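Local coordinates for protein MAR1 Ribonuclease (Caenorhabditis elegans, PDB 2B34) that is probably a hydrolase of the isochorismatase family and is named as a ribonuclease, at residues R48-P53 with S172-F177. Sequence-based numbering, arbitrary orientation.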
ATOM      1  N   ARG A  48      -4.887 -18.073 -26.213  1.00 19.84           N
ATOM      2  CA  ARG A  48      -5.108 -18.872 -27.426  1.00 20.25           C
ATOM      3  C   ARG A  48      -4.770 -18.063 -28.686  1.00 20.64           C
ATOM      4  O   ARG A  48      -4.092 -18.556 -29.589  1.00 20.58           O
ATOM      5  CB  ARG A  48      -6.556 -19.381 -27.478  1.00 20.23           C
ATOM      6  CG  ARG A  48      -6.870 -20.334 -28.640  1.00 20.52           C
ATOM      7  CD  ARG A  48      -8.382 -20.537 -28.830  1.00 20.22           C
ATOM      8  NE  ARG A  48      -9.053 -19.297 -29.225  1.00 20.82           N
ATOM      9  CZ  ARG A  48      -9.955 -18.642 -28.493  1.00 20.60           C
ATOM     10  NH1 ARG A  48     -10.347 -19.105 -27.309  1.00 19.51           N
ATOM     11  NH2 ARG A  48     -10.477 -17.517 -28.958  1.00 20.23           N
ATOM     12  N   ILE A  49      -5.239 -16.818 -28.724  1.00 21.17           N
ATOM     13  CA  ILE A  49      -4.992 -15.901 -29.839  1.00 21.47           C
ATOM     14  C   ILE A  49      -3.502 -15.639 -30.033  1.00 21.60           C
ATOM     15  O   ILE A  49      -2.999 -15.667 -31.161  1.00 21.98           O
ATOM     16  CB  ILE A  49      -5.757 -14.552 -29.646  1.00 21.55           C
ATOM     17  CG1 ILE A  49      -7.279 -14.756 -29.724  1.00 22.01           C
ATOM     18  CG2 ILE A  49      -5.290 -13.483 -30.643  1.00 21.55           C
ATOM     19  CD1 ILE A  49      -7.770 -15.459 -30.985  1.00 23.57           C
ATOM     20  N   LEU A  50      -2.799 -15.411 -28.926  1.00 21.58           N
ATOM     21  CA  LEU A  50      -1.386 -15.031 -28.962  1.00 21.52           C
ATOM     22  C   LEU A  50      -0.426 -16.216 -28.863  1.00 21.34           C
ATOM     23  O   LEU A  50       0.789 -16.025 -28.797  1.00 21.34           O
ATOM     24  CB  LEU A  50      -1.082 -13.998 -27.870  1.00 21.31           C
ATOM     25  CG  LEU A  50      -1.880 -12.687 -27.923  1.00 21.68           C
ATOM     26  CD1 LEU A  50      -1.689 -11.875 -26.646  1.00 20.74           C
ATOM     27  CD2 LEU A  50      -1.527 -11.858 -29.155  1.00 21.21           C
ATOM     28  N   SER A  51      -0.975 -17.432 -28.874  1.00 21.43           N
ATOM     29  CA  SER A  51      -0.188 -18.675 -28.794  1.00 21.53           C
ATOM     30  C   SER A  51       0.658 -18.737 -27.518  1.00 21.47           C
ATOM     31  O   SER A  51       1.809 -19.182 -27.540  1.00 21.62           O
ATOM     32  CB  SER A  51       0.696 -18.856 -30.039  1.00 21.59           C
ATOM     33  OG  SER A  51      -0.079 -18.892 -31.224  1.00 22.20           O
ATOM     34  N   ILE A  52       0.080 -18.270 -26.412  1.00 21.34           N
ATOM     35  CA  ILE A  52       0.727 -18.325 -25.105  1.00 21.02           C
ATOM     36  C   ILE A  52       0.359 -19.643 -24.423  1.00 20.83           C
ATOM     37  O   ILE A  52      -0.827 -19.963 -24.302  1.00 21.08           O
ATOM     38  CB  ILE A  52       0.318 -17.116 -24.226  1.00 21.20           C
ATOM     39  CG1 ILE A  52       0.917 -15.827 -24.792  1.00 21.05           C
ATOM     40  CG2 ILE A  52       0.722 -17.318 -22.758  1.00 20.56           C
ATOM     41  CD1 ILE A  52       0.273 -14.559 -24.261  1.00 21.30           C
ATOM     42  N   PRO A  53       1.374 -20.412 -23.979  1.00 20.50           N
ATOM     43  CA  PRO A  53       1.148 -21.683 -23.297  1.00 20.16           C
ATOM     44  C   PRO A  53       0.220 -21.505 -22.100  1.00 19.88           C
ATOM     45  O   PRO A  53       0.422 -20.599 -21.286  1.00 19.75           O
ATOM     46  CB  PRO A  53       2.550 -22.083 -22.828  1.00 20.26           C
ATOM     47  CG  PRO A  53       3.463 -21.397 -23.761  1.00 20.40           C
ATOM     48  CD  PRO A  53       2.811 -20.105 -24.098  1.00 20.36           C
ATOM     49  N   SER A 172      -0.988  -0.879 -31.242  1.00 29.71           N
ATOM     50  CA  SER A 172      -2.153  -1.110 -32.093  1.00 30.60           C
ATOM     51  C   SER A 172      -1.791  -1.691 -33.471  1.00 31.07           C
ATOM     52  O   SER A 172      -2.677  -2.097 -34.233  1.00 31.27           O
ATOM     53  CB  SER A 172      -2.972   0.178 -32.239  1.00 30.64           C
ATOM     54  OG  SER A 172      -2.178   1.241 -32.737  1.00 30.94           O
ATOM     55  N   ASP A 173      -0.495  -1.735 -33.775  1.00 31.42           N
ATOM     56  CA  ASP A 173      -0.009  -2.309 -35.031  1.00 32.00           C
ATOM     57  C   ASP A 173       0.419  -3.780 -34.913  1.00 31.92           C
ATOM     58  O   ASP A 173       0.912  -4.365 -35.881  1.00 31.92           O
ATOM     59  CB  ASP A 173       1.128  -1.457 -35.621  1.00 32.24           C
ATOM     60  CG  ASP A 173       0.618  -0.282 -36.452  1.00 33.28           C
ATOM     61  OD1 ASP A 173      -0.608  -0.189 -36.702  1.00 34.01           O
ATOM     62  OD2 ASP A 173       1.454   0.553 -36.864  1.00 34.75           O
ATOM     63  N   HIS A 174       0.230  -4.371 -33.733  1.00 31.83           N
ATOM     64  CA  HIS A 174       0.474  -5.802 -33.545  1.00 31.75           C
ATOM     65  C   HIS A 174      -0.467  -6.592 -34.458  1.00 31.74           C
ATOM     66  O   HIS A 174      -1.654  -6.263 -34.544  1.00 31.67           O
ATOM     67  CB  HIS A 174       0.262  -6.208 -32.080  1.00 31.79           C
ATOM     68  CG  HIS A 174       0.734  -7.595 -31.761  1.00 31.16           C
ATOM     69  ND1 HIS A 174      -0.055  -8.711 -31.942  1.00 30.48           N
ATOM     70  CD2 HIS A 174       1.916  -8.046 -31.276  1.00 30.77           C
ATOM     71  CE1 HIS A 174       0.622  -9.790 -31.587  1.00 29.80           C
ATOM     72  NE2 HIS A 174       1.819  -9.413 -31.177  1.00 29.76           N
ATOM     73  N   PRO A 175       0.057  -7.624 -35.153  1.00 31.73           N
ATOM     74  CA  PRO A 175      -0.755  -8.390 -36.108  1.00 31.85           C
ATOM     75  C   PRO A 175      -2.034  -8.983 -35.509  1.00 31.91           C
ATOM     76  O   PRO A 175      -2.987  -9.246 -36.242  1.00 31.96           O
ATOM     77  CB  PRO A 175       0.190  -9.508 -36.574  1.00 31.70           C
ATOM     78  CG  PRO A 175       1.308  -9.527 -35.594  1.00 31.83           C
ATOM     79  CD  PRO A 175       1.442  -8.126 -35.093  1.00 31.81           C
ATOM     80  N   LYS A 176      -2.046  -9.170 -34.190  1.00 32.01           N
ATOM     81  CA  LYS A 176      -3.179  -9.761 -33.482  1.00 32.10           C
ATOM     82  C   LYS A 176      -3.937  -8.767 -32.593  1.00 31.93           C
ATOM     83  O   LYS A 176      -4.751  -9.175 -31.763  1.00 32.13           O
ATOM     84  CB  LYS A 176      -2.709 -10.964 -32.652  1.00 32.31           C
ATOM     85  CG  LYS A 176      -2.886 -12.326 -33.325  1.00 33.30           C
ATOM     86  CD  LYS A 176      -1.870 -12.584 -34.430  1.00 34.16           C
ATOM     87  CE  LYS A 176      -1.973 -14.017 -34.946  1.00 34.72           C
ATOM     88  NZ  LYS A 176      -3.294 -14.330 -35.571  1.00 35.53           N
ATOM     89  N   PHE A 177      -3.683  -7.470 -32.775  1.00 31.60           N
ATOM     90  CA  PHE A 177      -4.301  -6.433 -31.937  1.00 31.20           C
ATOM     91  C   PHE A 177      -5.825  -6.363 -32.072  1.00 31.02           C
ATOM     92  O   PHE A 177      -6.536  -6.313 -31.068  1.00 30.73           O
ATOM     93  CB  PHE A 177      -3.683  -5.055 -32.203  1.00 31.18           C
ATOM     94  CG  PHE A 177      -4.457  -3.919 -31.592  1.00 31.18           C
ATOM     95  CD1 PHE A 177      -4.362  -3.646 -30.230  1.00 31.08           C
ATOM     96  CD2 PHE A 177      -5.291  -3.128 -32.379  1.00 30.74           C
ATOM     97  CE1 PHE A 177      -5.081  -2.601 -29.660  1.00 30.82           C
ATOM     98  CE2 PHE A 177      -6.013  -2.081 -31.820  1.00 31.03           C
ATOM     99  CZ  PHE A 177      -5.906  -1.814 -30.456  1.00 31.32           C
TER
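Leu50 CD2 meets both Lys176 and His174, which lie on the same side of it: it is 3.8 Å from Lys176 CB and, obliquely to the imidazole, 3.8 Å from His174 CE1. Ile49 adds a second apolar touch, with its CG2 3.8 Å from CG of Lys176. With chi1 at -67°, CG1 of Ile49 lies beside the backbone N, while CG2 stands anti to N, where it meets the Lys176 chain. No hydrogen bond joins the two segments.

Two hydrogen bonds shape 172-177. Lys176 N donates to His174 ND1 at 3.0 Å; the donor stands 28° out of the ring plane. His174 chi1 of -169° puts CG beside the carbonyl carbon, with the ring edge toward Lys176 CA and Phe177 N. Pro175 CD lies over one face, toward its rim. Phe177 N bonds His174 O at 3.0 Å and closes a type I turn. An alanine in place of His174 would probably leave Lys176 N without this acceptor and Leu50 CD2 without its ring neighbour.

Val180 also packs on Ile49 and Leu50. Ser172 bonds Gln59 of the second subunit. A Schellman motif, with Ser51 at positive phi, ends helix 33-49. The contact sets this helix end against the N-cap turn of helix 177-183 in the parallel α/β fold of the isochorismatase family, where helix 33-49 links parallel strands 15-20 and 54-59.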